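Local coordinates for uncharacterized protein (Bacillus subtilis, PDB 5DQV) that acts as a metal-dependent nucleotide pyrophosphohydrolase of the HD-domain superfamily, probably cleaving nucleotide substrates at its metal centre, at residues I16-V20 with E58-V63; L42-G47 with V125-A129; R98-I102 with L119-G123; F165-L170 with M192-I196. All coordinates share one frame; numbering follows the deposited sequence. Where two conformers were deposited one is given.

Interaction 1: residues I16-V20 with E58-V63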
loop_
_atom_site.group_PDB
_atom_site.type_symbol
_atom_site.label_atom_id
_atom_site.label_comp_id
_atom_site.label_asym_id
_atom_site.label_seq_id
_atom_site.Cartn_x
_atom_site.Cartn_y
_atom_site.Cartn_z
ATOM N N ILE A 16 -28.653 -10.376 5.815
ATOM C CA ILE A 16 -27.875 -9.225 6.282
ATOM C C ILE A 16 -26.684 -9.024 5.364
ATOM O O ILE A 16 -26.407 -7.897 4.990
ATOM C CB ILE A 16 -27.449 -9.380 7.731
ATOM C CG1 ILE A 16 -28.688 -9.374 8.617
ATOM C CG2 ILE A 16 -26.447 -8.221 8.174
ATOM C CD1 ILE A 16 -28.459 -9.949 10.040
ATOM N N ARG A 17 -26.042 -10.123 4.948
ATOM C CA ARG A 17 -24.900 -10.037 4.045
ATOM C C ARG A 17 -25.247 -9.312 2.749
ATOM O O ARG A 17 -24.468 -8.498 2.260
ATOM C CB ARG A 17 -24.341 -11.430 3.687
ATOM C CG ARG A 17 -23.409 -12.012 4.645
ATOM C CD ARG A 17 -22.935 -13.412 4.251
ATOM N NE ARG A 17 -22.193 -13.865 5.403
ATOM C CZ ARG A 17 -20.910 -13.547 5.661
ATOM N NH1 ARG A 17 -20.175 -12.865 4.795
ATOM N NH2 ARG A 17 -20.345 -13.963 6.779
ATOM N N THR A 18 -26.391 -9.647 2.156
ATOM C CA THR A 18 -26.743 -9.093 0.837
ATOM C C THR A 18 -27.068 -7.587 1.037
ATOM O O THR A 18 -26.728 -6.765 0.221
ATOM C CB THR A 18 -27.957 -9.817 0.248
ATOM O OG1 THR A 18 -27.680 -11.218 0.126
ATOM C CG2 THR A 18 -28.395 -9.221 -1.128
ATOM N N TRP A 19 -27.767 -7.268 2.126
ATOM C CA TRP A 19 -28.092 -5.882 2.478
ATOM C C TRP A 19 -26.844 -5.013 2.606
ATOM O O TRP A 19 -26.732 -3.969 1.960
ATOM C CB TRP A 19 -28.985 -5.809 3.735
ATOM C CG TRP A 19 -29.105 -4.490 4.365
ATOM C CD1 TRP A 19 -29.452 -3.320 3.761
ATOM C CD2 TRP A 19 -28.859 -4.181 5.742
ATOM N NE1 TRP A 19 -29.470 -2.273 4.700
ATOM C CE2 TRP A 19 -29.094 -2.781 5.912
ATOM C CE3 TRP A 19 -28.453 -4.947 6.854
ATOM C CZ2 TRP A 19 -28.951 -2.151 7.130
ATOM C CZ3 TRP A 19 -28.318 -4.322 8.047
ATOM C CH2 TRP A 19 -28.573 -2.923 8.188
ATOM N N VAL A 20 -25.910 -5.448 3.438
ATOM C CA VAL A 20 -24.702 -4.696 3.715
ATOM C C VAL A 20 -23.896 -4.491 2.436
ATOM O O VAL A 20 -23.423 -3.371 2.158
ATOM C CB VAL A 20 -23.844 -5.416 4.785
ATOM C CG1 VAL A 20 -22.438 -4.853 4.846
ATOM C CG2 VAL A 20 -24.564 -5.366 6.168
ATOM N N GLU A 58 -21.449 -12.586 14.254
ATOM C CA GLU A 58 -21.470 -12.421 12.796
ATOM C C GLU A 58 -22.279 -11.194 12.369
ATOM O O GLU A 58 -21.856 -10.466 11.472
ATOM C CB GLU A 58 -21.998 -13.652 12.123
ATOM C CG GLU A 58 -21.810 -13.640 10.651
ATOM C CD GLU A 58 -22.286 -14.894 10.002
ATOM O OE1 GLU A 58 -22.815 -15.820 10.692
ATOM O OE2 GLU A 58 -22.200 -14.913 8.771
ATOM N N THR A 59 -23.452 -11.018 12.952
ATOM C CA THR A 59 -24.301 -9.874 12.689
ATOM C C THR A 59 -23.644 -8.556 13.015
ATOM O O THR A 59 -23.602 -7.662 12.152
ATOM C CB THR A 59 -25.670 -9.988 13.383
ATOM O OG1 THR A 59 -26.294 -11.199 12.959
ATOM C CG2 THR A 59 -26.536 -8.800 13.006
ATOM N N ALA A 60 -23.053 -8.454 14.210
ATOM C CA ALA A 60 -22.291 -7.263 14.564
ATOM C C ALA A 60 -21.119 -6.998 13.655
ATOM O O ALA A 60 -20.877 -5.855 13.219
ATOM C CB ALA A 60 -21.839 -7.327 16.057
ATOM N N ALA A 61 -20.415 -8.056 13.291
ATOM C CA ALA A 61 -19.281 -7.899 12.374
ATOM C C ALA A 61 -19.782 -7.353 11.063
ATOM O O ALA A 61 -19.196 -6.441 10.490
ATOM C CB ALA A 61 -18.559 -9.242 12.166
ATOM N N LEU A 62 -20.889 -7.913 10.584
ATOM C CA LEU A 62 -21.405 -7.501 9.258
ATOM C C LEU A 62 -21.816 -6.033 9.257
ATOM O O LEU A 62 -21.572 -5.341 8.281
ATOM C CB LEU A 62 -22.533 -8.388 8.832
ATOM C CG LEU A 62 -22.126 -9.807 8.405
ATOM C CD1 LEU A 62 -23.378 -10.690 8.278
ATOM C CD2 LEU A 62 -21.282 -9.758 7.061
ATOM N N VAL A 63 -22.419 -5.540 10.345
ATOM C CA VAL A 63 -22.923 -4.141 10.351
ATOM C C VAL A 63 -22.025 -3.156 11.060
ATOM O O VAL A 63 -22.366 -1.969 11.125
ATOM C CB VAL A 63 -24.382 -4.052 10.902
ATOM C CG1 VAL A 63 -25.323 -5.013 10.077
ATOM C CG2 VAL A 63 -24.413 -4.403 12.447
#
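Leu62 meets both Ile16 and Arg17, and these three residues bury more surface here than any others. CD1 of Leu62 touches CG2 of Ile16 and CG of Arg17, each at 3.9 Å, while CD2 of Leu62 lies against Arg17 alone, so the leucine fork meets both a branched methyl and the aliphatic stem of a charged chain. From CG to NE the arginine runs extended, and it carries the guanidinium past the leucine, whose CD2 lies over one face, off centre and close to its border. At the edge of the same group NH2 of Arg17 donates to OE2 of Glu58 over 2.9 Å with an N-H...O angle of 158°. The carboxylate oxygen is met on its anti side; the two planes are 55° apart, and this one hydrogen bond carries the salt bridge. Ile16 works in two directions: CG2, set anti to the backbone N, also reaches CG1 of Val63 at 3.9 Å, and CD1 abuts CG2 of Thr59 at 3.7 Å. CG1 of Val63 is touched by CZ3 of Trp19 as well. The segments are almost parallel, 8° apart with axes 10.1 Å from each other, and they seat helix 8-24 on helix 54-63, whose next residue, His64, is a nickel ligand. Helix 33-50 adds Ala40 against Arg17. The chemistry is thus graded, with hydrocarbon in the middle and one ion pair toward the partly exposed margin, where the leucine probably shields the bridge from water on one face.

Interaction 2: residues L42-G47 with V125-A129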
loop_
_atom_site.group_PDB
_atom_site.type_symbol
_atom_site.label_atom_id
_atom_site.label_comp_id
_atom_site.label_asym_id
_atom_site.label_seq_id
_atom_site.Cartn_x
_atom_site.Cartn_y
_atom_site.Cartn_z
ATOM N N LEU A 42 -13.208 -13.708 10.220
ATOM C CA LEU A 42 -12.273 -13.719 11.359
ATOM C C LEU A 42 -13.040 -13.733 12.683
ATOM O O LEU A 42 -12.709 -14.464 13.596
ATOM C CB LEU A 42 -11.382 -12.467 11.285
ATOM C CG LEU A 42 -9.864 -12.430 11.363
ATOM C CD1 LEU A 42 -9.130 -13.781 11.099
ATOM C CD2 LEU A 42 -9.422 -11.295 10.390
ATOM N N ALA A 43 -14.060 -12.889 12.779
ATOM C CA ALA A 43 -14.853 -12.826 13.982
ATOM C C ALA A 43 -15.551 -14.161 14.324
ATOM O O ALA A 43 -15.601 -14.566 15.498
ATOM C CB ALA A 43 -15.839 -11.651 13.916
ATOM N N VAL A 44 -16.081 -14.850 13.325
ATOM C CA VAL A 44 -16.792 -16.111 13.563
ATOM C C VAL A 44 -15.786 -17.159 14.018
ATOM O O VAL A 44 -16.060 -17.956 14.966
ATOM C CB VAL A 44 -17.646 -16.560 12.290
ATOM C CG1 VAL A 44 -18.036 -18.058 12.362
ATOM C CG2 VAL A 44 -18.901 -15.614 12.139
ATOM N N TYR A 45 -14.597 -17.141 13.412
ATOM C CA TYR A 45 -13.534 -18.077 13.808
ATOM C C TYR A 45 -13.117 -17.906 15.300
ATOM O O TYR A 45 -13.127 -18.843 16.103
ATOM C CB TYR A 45 -12.312 -17.944 12.887
ATOM C CG TYR A 45 -11.142 -18.736 13.414
ATOM C CD1 TYR A 45 -11.027 -20.100 13.113
ATOM C CD2 TYR A 45 -10.167 -18.158 14.208
ATOM C CE1 TYR A 45 -9.983 -20.858 13.592
ATOM C CE2 TYR A 45 -9.099 -18.916 14.690
ATOM C CZ TYR A 45 -9.026 -20.269 14.378
ATOM O OH TYR A 45 -7.999 -21.060 14.832
ATOM N N ILE A 46 -12.830 -16.681 15.671
ATOM C CA ILE A 46 -12.493 -16.322 17.070
ATOM C C ILE A 46 -13.649 -16.624 18.053
ATOM O O ILE A 46 -13.450 -17.188 19.116
ATOM C CB ILE A 46 -12.141 -14.859 17.143
ATOM C CG1 ILE A 46 -10.823 -14.600 16.395
ATOM C CG2 ILE A 46 -11.985 -14.386 18.610
ATOM C CD1 ILE A 46 -10.574 -13.133 16.118
ATOM N N GLY A 47 -14.852 -16.240 17.654
ATOM C CA GLY A 47 -16.054 -16.463 18.388
ATOM C C GLY A 47 -16.296 -17.910 18.719
ATOM O O GLY A 47 -16.664 -18.256 19.860
ATOM N N VAL A 125 -14.886 -9.740 20.642
ATOM C CA VAL A 125 -14.525 -10.585 19.525
ATOM C C VAL A 125 -14.509 -9.781 18.191
ATOM O O VAL A 125 -13.584 -9.884 17.427
ATOM C CB VAL A 125 -15.448 -11.835 19.443
ATOM C CG1 VAL A 125 -15.285 -12.593 18.121
ATOM C CG2 VAL A 125 -15.194 -12.790 20.651
ATOM N N VAL A 126 -15.562 -9.021 17.939
ATOM C CA VAL A 126 -15.652 -8.192 16.724
ATOM C C VAL A 126 -14.523 -7.178 16.662
ATOM O O VAL A 126 -13.912 -6.954 15.587
ATOM C CB VAL A 126 -17.022 -7.518 16.617
ATOM C CG1 VAL A 126 -17.080 -6.577 15.407
ATOM C CG2 VAL A 126 -18.187 -8.604 16.548
ATOM N N GLN A 127 -14.244 -6.551 17.802
ATOM C CA GLN A 127 -13.210 -5.530 17.876
ATOM C C GLN A 127 -11.873 -6.139 17.497
ATOM O O GLN A 127 -11.133 -5.584 16.692
ATOM C CB GLN A 127 -13.191 -4.899 19.285
ATOM C CG GLN A 127 -12.125 -3.840 19.475
ATOM C CD GLN A 127 -12.200 -3.158 20.821
ATOM O OE1 GLN A 127 -11.962 -3.768 21.868
ATOM N NE2 GLN A 127 -12.573 -1.895 20.807
ATOM N N ASP A 128 -11.585 -7.310 18.061
ATOM C CA ASP A 128 -10.352 -8.045 17.785
ATOM C C ASP A 128 -10.191 -8.380 16.298
ATOM O O ASP A 128 -9.135 -8.196 15.717
ATOM C CB ASP A 128 -10.334 -9.349 18.609
ATOM C CG ASP A 128 -9.963 -9.139 20.101
ATOM O OD1 ASP A 128 -9.683 -7.994 20.539
ATOM O OD2 ASP A 128 -9.938 -10.173 20.833
ATOM N N ALA A 129 -11.278 -8.844 15.679
ATOM C CA ALA A 129 -11.273 -9.204 14.269
ATOM C C ALA A 129 -11.000 -7.945 13.403
ATOM O O ALA A 129 -10.237 -7.975 12.438
ATOM C CB ALA A 129 -12.634 -9.870 13.899
#
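Ala129 and Ala43 meet methyl to methyl, their CB atoms 3.7 Å apart, and the small size of both lets the backbones come within 5.1 Å between the CA atoms of Ala43 and Ala129. CB of Ala129 also sits 3.5 Å from the backbone N of Ala43 and against CB of Leu42. One turn away, Val125 supplies the complementary bump: its CG1, anti to the backbone N (chi1 168°), points into the surface of helix 33-50 and lies 3.3 Å from O of Ala43. The same methyl of Val125 is 3.7 Å from N of Gly47. It also packs 3.8 Å from CG2 of Ile46, and there the two branched chains lie alongside one another, running opposite ways. This is close helix-helix packing through small residues, with segment axes 8.5 Å apart and inclined at 130°, and it joins two helices of the all-helical HD domain that both contribute metal ligands: His35 lies on helix 33-50 and Asp130 directly follows Ala129. Beyond this first shell, Val57 of helix 54-63 packs on both Ala43 and Val125. On helix 121-132, Asp128 is anchored by hydrogen bonds from the backbone N atoms of Asn177 and Thr178 to its carboxylate, and Thr180 of helix 179-202 touches Ile46.

Interaction 3: residues R98-I102 with L119-G123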
loop_
_atom_site.group_PDB
_atom_site.type_symbol
_atom_site.label_atom_id
_atom_site.label_comp_id
_atom_site.label_asym_id
_atom_site.label_seq_id
_atom_site.Cartn_x
_atom_site.Cartn_y
_atom_site.Cartn_z
ATOM N N ARG A 98 -28.548 -6.014 21.383
ATOM C CA ARG A 98 -27.178 -6.447 21.675
ATOM C C ARG A 98 -26.249 -5.976 20.560
ATOM O O ARG A 98 -25.147 -5.512 20.817
ATOM C CB ARG A 98 -27.071 -7.988 21.799
ATOM C CG ARG A 98 -27.589 -8.602 23.088
ATOM C CD ARG A 98 -27.591 -10.153 23.057
ATOM N NE ARG A 98 -26.255 -10.749 23.195
ATOM C CZ ARG A 98 -25.992 -12.059 23.125
ATOM N NH1 ARG A 98 -26.970 -12.951 22.950
ATOM N NH2 ARG A 98 -24.736 -12.492 23.264
ATOM N N VAL A 99 -26.699 -6.146 19.313
ATOM C CA VAL A 99 -25.914 -5.771 18.163
ATOM C C VAL A 99 -25.696 -4.248 18.170
ATOM O O VAL A 99 -24.554 -3.786 18.051
ATOM C CB VAL A 99 -26.555 -6.228 16.864
ATOM C CG1 VAL A 99 -25.901 -5.498 15.670
ATOM C CG2 VAL A 99 -26.384 -7.767 16.760
ATOM N N ILE A 100 -26.746 -3.482 18.473
ATOM C CA ILE A 100 -26.636 -2.026 18.519
ATOM C C ILE A 100 -25.659 -1.589 19.620
ATOM O O ILE A 100 -24.800 -0.708 19.384
ATOM C CB ILE A 100 -28.059 -1.382 18.605
ATOM C CG1 ILE A 100 -28.842 -1.605 17.309
ATOM C CG2 ILE A 100 -28.047 0.146 19.040
ATOM C CD1 ILE A 100 -28.122 -1.180 15.988
ATOM N N HIS A 101 -25.740 -2.212 20.792
ATOM C CA HIS A 101 -24.866 -1.869 21.898
ATOM C C HIS A 101 -23.394 -2.096 21.521
ATOM O O HIS A 101 -22.532 -1.329 21.919
ATOM C CB HIS A 101 -25.233 -2.641 23.174
ATOM C CG HIS A 101 -26.455 -2.125 23.886
ATOM N ND1 HIS A 101 -26.573 -0.822 24.334
ATOM C CD2 HIS A 101 -27.578 -2.762 24.300
ATOM C CE1 HIS A 101 -27.735 -0.671 24.948
ATOM N NE2 HIS A 101 -28.367 -1.833 24.936
ATOM N N ILE A 102 -23.113 -3.137 20.731
ATOM C CA ILE A 102 -21.746 -3.386 20.274
ATOM C C ILE A 102 -21.294 -2.256 19.358
ATOM O O ILE A 102 -20.263 -1.616 19.613
ATOM C CB ILE A 102 -21.609 -4.744 19.514
ATOM C CG1 ILE A 102 -21.811 -5.916 20.478
ATOM C CG2 ILE A 102 -20.192 -4.853 18.848
ATOM C CD1 ILE A 102 -21.960 -7.316 19.770
ATOM N N LEU A 119 -16.901 -3.024 26.558
ATOM C CA LEU A 119 -17.594 -3.735 25.475
ATOM C C LEU A 119 -18.018 -5.129 25.995
ATOM O O LEU A 119 -17.413 -5.643 26.904
ATOM C CB LEU A 119 -16.596 -3.843 24.312
ATOM C CG LEU A 119 -16.771 -3.813 22.781
ATOM C CD1 LEU A 119 -17.920 -2.992 22.119
ATOM C CD2 LEU A 119 -15.441 -3.323 22.257
ATOM N N SER A 120 -19.068 -5.717 25.419
ATOM C CA SER A 120 -19.510 -7.079 25.717
ATOM C C SER A 120 -18.562 -8.156 25.187
ATOM O O SER A 120 -17.695 -7.896 24.347
ATOM C CB SER A 120 -20.906 -7.313 25.093
ATOM O OG SER A 120 -20.847 -7.327 23.654
ATOM N N ILE A 121 -18.726 -9.390 25.657
ATOM C CA ILE A 121 -17.931 -10.495 25.097
ATOM C C ILE A 121 -17.908 -10.556 23.534
ATOM O O ILE A 121 -16.854 -10.676 22.859
ATOM C CB ILE A 121 -18.463 -11.833 25.598
ATOM C CG1 ILE A 121 -18.684 -11.866 27.142
ATOM C CG2 ILE A 121 -17.573 -12.989 25.109
ATOM C CD1 ILE A 121 -17.387 -11.587 27.911
ATOM N N GLU A 122 -19.081 -10.527 22.934
ATOM C CA GLU A 122 -19.162 -10.522 21.464
ATOM C C GLU A 122 -18.552 -9.275 20.871
ATOM O O GLU A 122 -17.942 -9.317 19.792
ATOM C CB GLU A 122 -20.614 -10.634 21.011
ATOM C CG GLU A 122 -21.227 -11.996 21.264
ATOM C CD GLU A 122 -21.501 -12.310 22.745
ATOM O OE1 GLU A 122 -21.820 -11.392 23.549
ATOM O OE2 GLU A 122 -21.405 -13.501 23.097
ATOM N N GLY A 123 -18.750 -8.147 21.535
ATOM C CA GLY A 123 -18.144 -6.917 21.052
ATOM C C GLY A 123 -16.614 -6.990 21.031
ATOM O O GLY A 123 -15.977 -6.525 20.107
HETATM O O HOH W 1 -23.581 -9.526 23.515
#
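Arg98, in the conformer described, bends at chi3 (75°) and Glu122 at chi2 (71°), and these two turns bring their charged ends together beyond the hydrocarbon contact made by Ile102. NH2 of Arg98 gives a weak hydrogen bond to OE1 of Glu122, 3.1 Å long, within a salt bridge. The oxygen lies in the guanidinium plane at its edge, yet the carboxylate is turned 85° against that plane. A water adds a second route: it accepts from NE of Arg98 at 3.0 Å and donates to OE1 of Glu122 at 2.6 Å. Because the arginine also takes a second conformer, the pair and its water bridge are tentative. Deeper in, Ile102 spreads over the start of helix 121-132. Its CG2 packs 3.6 Å from CA of Gly123, its CG1 lies 3.6 Å from OG of Ser120, and its CD1 reaches CB of Glu122 at 3.8 Å. Ser120 is the N-cap, its OG accepting from N of Gly123 over 3.1 Å, so the isoleucine covers a capping bond as well as a helix end. Replacing Ile102 with an alanine would probably open a gap beside Gly123 and leave the Ser120 cap without its apolar cover. Ile56 and Ala60 cover Ile102 from helix 54-63, so the isoleucine joins three helices of the HD domain. Glu122 is thereby engaged through both oxygens, OE1 shared by Arg98 and the water and OE2 held by the backbone N of Asp53, which probably steadies the carboxylate even where the arginine moves.

Interaction 4: residues F165-L170 with M192-I196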
loop_
_atom_site.group_PDB
_atom_site.type_symbol
_atom_site.label_atom_id
_atom_site.label_comp_id
_atom_site.label_asym_id
_atom_site.label_seq_id
_atom_site.Cartn_x
_atom_site.Cartn_y
_atom_site.Cartn_z
ATOM N N PHE A 165 2.454 3.056 10.984
ATOM C CA PHE A 165 2.907 1.812 11.576
ATOM C C PHE A 165 3.387 2.021 13.012
ATOM O O PHE A 165 2.961 1.287 13.907
ATOM C CB PHE A 165 4.045 1.159 10.782
ATOM C CG PHE A 165 3.616 0.605 9.422
ATOM C CD1 PHE A 165 2.668 -0.359 9.331
ATOM C CD2 PHE A 165 4.143 1.095 8.248
ATOM C CE1 PHE A 165 2.238 -0.834 8.042
ATOM C CE2 PHE A 165 3.714 0.627 6.986
ATOM C CZ PHE A 165 2.783 -0.321 6.894
ATOM N N PHE A 166 4.281 2.985 13.213
ATOM C CA PHE A 166 4.865 3.235 14.547
ATOM C C PHE A 166 3.888 3.802 15.540
ATOM O O PHE A 166 3.864 3.427 16.713
ATOM C CB PHE A 166 6.131 4.112 14.441
ATOM C CG PHE A 166 7.281 3.352 13.860
ATOM C CD1 PHE A 166 7.379 3.174 12.501
ATOM C CD2 PHE A 166 8.214 2.712 14.693
ATOM C CE1 PHE A 166 8.415 2.388 11.952
ATOM C CE2 PHE A 166 9.263 1.981 14.149
ATOM C CZ PHE A 166 9.354 1.805 12.781
ATOM N N HIS A 167 3.057 4.707 15.068
ATOM C CA HIS A 167 2.156 5.420 15.946
ATOM C C HIS A 167 0.930 4.596 16.306
ATOM O O HIS A 167 0.414 4.752 17.398
ATOM C CB HIS A 167 1.759 6.742 15.317
ATOM C CG HIS A 167 2.885 7.725 15.247
ATOM N ND1 HIS A 167 3.623 8.088 16.359
ATOM C CD2 HIS A 167 3.376 8.449 14.215
ATOM C CE1 HIS A 167 4.535 8.976 16.004
ATOM N NE2 HIS A 167 4.402 9.216 14.710
ATOM N N LYS A 168 0.452 3.740 15.403
ATOM C CA LYS A 168 -0.812 3.019 15.652
ATOM C C LYS A 168 -0.762 1.503 15.398
ATOM O O LYS A 168 -1.111 0.712 16.277
ATOM C CB LYS A 168 -1.934 3.637 14.821
ATOM C CG LYS A 168 -3.329 3.171 15.246
ATOM C CD LYS A 168 -4.363 3.124 14.100
ATOM C CE LYS A 168 -5.745 2.599 14.588
ATOM N NZ LYS A 168 -6.342 1.506 13.720
ATOM N N LEU A 169 -0.344 1.084 14.207
ATOM C CA LEU A 169 -0.591 -0.309 13.805
ATOM C C LEU A 169 0.243 -1.290 14.634
ATOM O O LEU A 169 -0.267 -2.348 15.083
ATOM C CB LEU A 169 -0.318 -0.483 12.316
ATOM C CG LEU A 169 -1.216 0.377 11.432
ATOM C CD1 LEU A 169 -0.904 0.046 10.010
ATOM C CD2 LEU A 169 -2.695 0.118 11.720
ATOM N N LEU A 170 1.502 -0.892 14.938
ATOM C CA LEU A 170 2.405 -1.721 15.777
ATOM C C LEU A 170 1.988 -1.803 17.236
ATOM O O LEU A 170 2.559 -2.558 17.999
ATOM C CB LEU A 170 3.903 -1.289 15.611
ATOM C CG LEU A 170 4.467 -1.575 14.216
ATOM C CD1 LEU A 170 5.905 -0.947 13.971
ATOM C CD2 LEU A 170 4.458 -3.103 13.924
ATOM N N MET A 192 4.552 -7.938 10.158
ATOM C CA MET A 192 4.603 -6.494 9.947
ATOM C C MET A 192 5.997 -5.945 10.416
ATOM O O MET A 192 6.585 -5.138 9.741
ATOM C CB MET A 192 3.462 -5.856 10.744
ATOM C CG MET A 192 3.134 -4.451 10.424
ATOM S SD MET A 192 1.432 -3.929 11.081
ATOM C CE MET A 192 1.491 -4.603 12.756
ATOM N N LEU A 193 6.551 -6.474 11.500
ATOM C CA LEU A 193 7.904 -6.121 11.911
ATOM C C LEU A 193 8.949 -6.542 10.854
ATOM O O LEU A 193 9.857 -5.779 10.555
ATOM C CB LEU A 193 8.238 -6.715 13.255
ATOM C CG LEU A 193 7.594 -6.004 14.468
ATOM C CD1 LEU A 193 7.873 -6.754 15.783
ATOM C CD2 LEU A 193 8.131 -4.563 14.567
ATOM N N GLN A 194 8.799 -7.732 10.267
ATOM C CA GLN A 194 9.671 -8.120 9.157
ATOM C C GLN A 194 9.589 -7.183 7.950
ATOM O O GLN A 194 10.621 -6.869 7.316
ATOM C CB GLN A 194 9.464 -9.607 8.815
ATOM C CG GLN A 194 9.905 -10.524 9.976
ATOM C CD GLN A 194 11.401 -10.290 10.435
ATOM O OE1 GLN A 194 12.328 -10.307 9.611
ATOM N NE2 GLN A 194 11.603 -10.022 11.762
ATOM N N TYR A 195 8.383 -6.687 7.669
ATOM C CA TYR A 195 8.123 -5.770 6.543
ATOM C C TYR A 195 8.849 -4.430 6.779
ATOM O O TYR A 195 9.568 -3.920 5.918
ATOM C CB TYR A 195 6.612 -5.571 6.332
ATOM C CG TYR A 195 6.373 -4.675 5.159
ATOM C CD1 TYR A 195 6.395 -3.305 5.332
ATOM C CD2 TYR A 195 6.236 -5.173 3.884
ATOM C CE1 TYR A 195 6.227 -2.460 4.270
ATOM C CE2 TYR A 195 6.088 -4.322 2.802
ATOM C CZ TYR A 195 6.099 -2.947 3.039
ATOM O OH TYR A 195 5.972 -2.012 2.035
ATOM N N ILE A 196 8.727 -3.910 7.991
ATOM C CA ILE A 196 9.461 -2.727 8.400
ATOM C C ILE A 196 10.975 -2.905 8.269
ATOM O O ILE A 196 11.680 -2.013 7.773
ATOM C CB ILE A 196 9.076 -2.312 9.836
ATOM C CG1 ILE A 196 7.648 -1.774 9.836
ATOM C CG2 ILE A 196 10.058 -1.284 10.413
ATOM C CD1 ILE A 196 7.044 -1.771 11.240
#
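Met192 fills the hollow between Phe165, Leu169 and Leu170. Its CG stands anti to the backbone N (chi1 -166°), and the bend at chi3 then turns CE back against CD2 of Leu170 at 3.5 Å, with O of Leu169 also beside that methyl. The sulfur sits 4.1 Å from CB of Leu169 and makes an oblique Met-aromatic contact with Phe165, its SD 5.3 Å from the ring centroid. An alanine in place of Met192 would probably empty this hollow, depriving the Phe165 ring of its sulfur neighbour and leaving CD2 of Leu170 less firmly held. The second bump is Ile196: CG2 touches CZ of Phe166 at 4.0 Å, and CD1 reaches CB of Phe165 at 4.2 Å and CG of Leu170 at 3.9 Å. Leu193 adds its CD2 against CD2 of Leu170 at the border of the contact. The segments run nearly antiparallel, at 165°, with axes 12.5 Å apart, a wide spacing bridged by these long side chains. Helix 136-150 also packs here, with Ile140 and Ala143 on Phe165 and Ala143 on Leu169, while Tyr195 of helix 179-202 hydrogen-bonds Ala137 O of the second subunit.

Interactions 1, 2 and 3 form one continuous core around helix 54-63. Between interactions 1 and 2, CB of Ala61 packs 4.0 Å from CB of Ala43, and between interactions 1 and 3, CB of Ala60 meets CD1 of Ile102 at 3.7 Å. Interactions 2 and 3 share helix 121-132. This core lies beside the nickel site of His35, His64, Asp65 and Asp130: the side chain of Val126 in interaction 2 is about 7 Å from the metal, those of Val20 and Ile102 about 10 and 11 Å. Interaction 4 stands apart, its centre about 30 Å from that of interaction 1, yet the side chain of Leu169 is about 12 Å from the nickel.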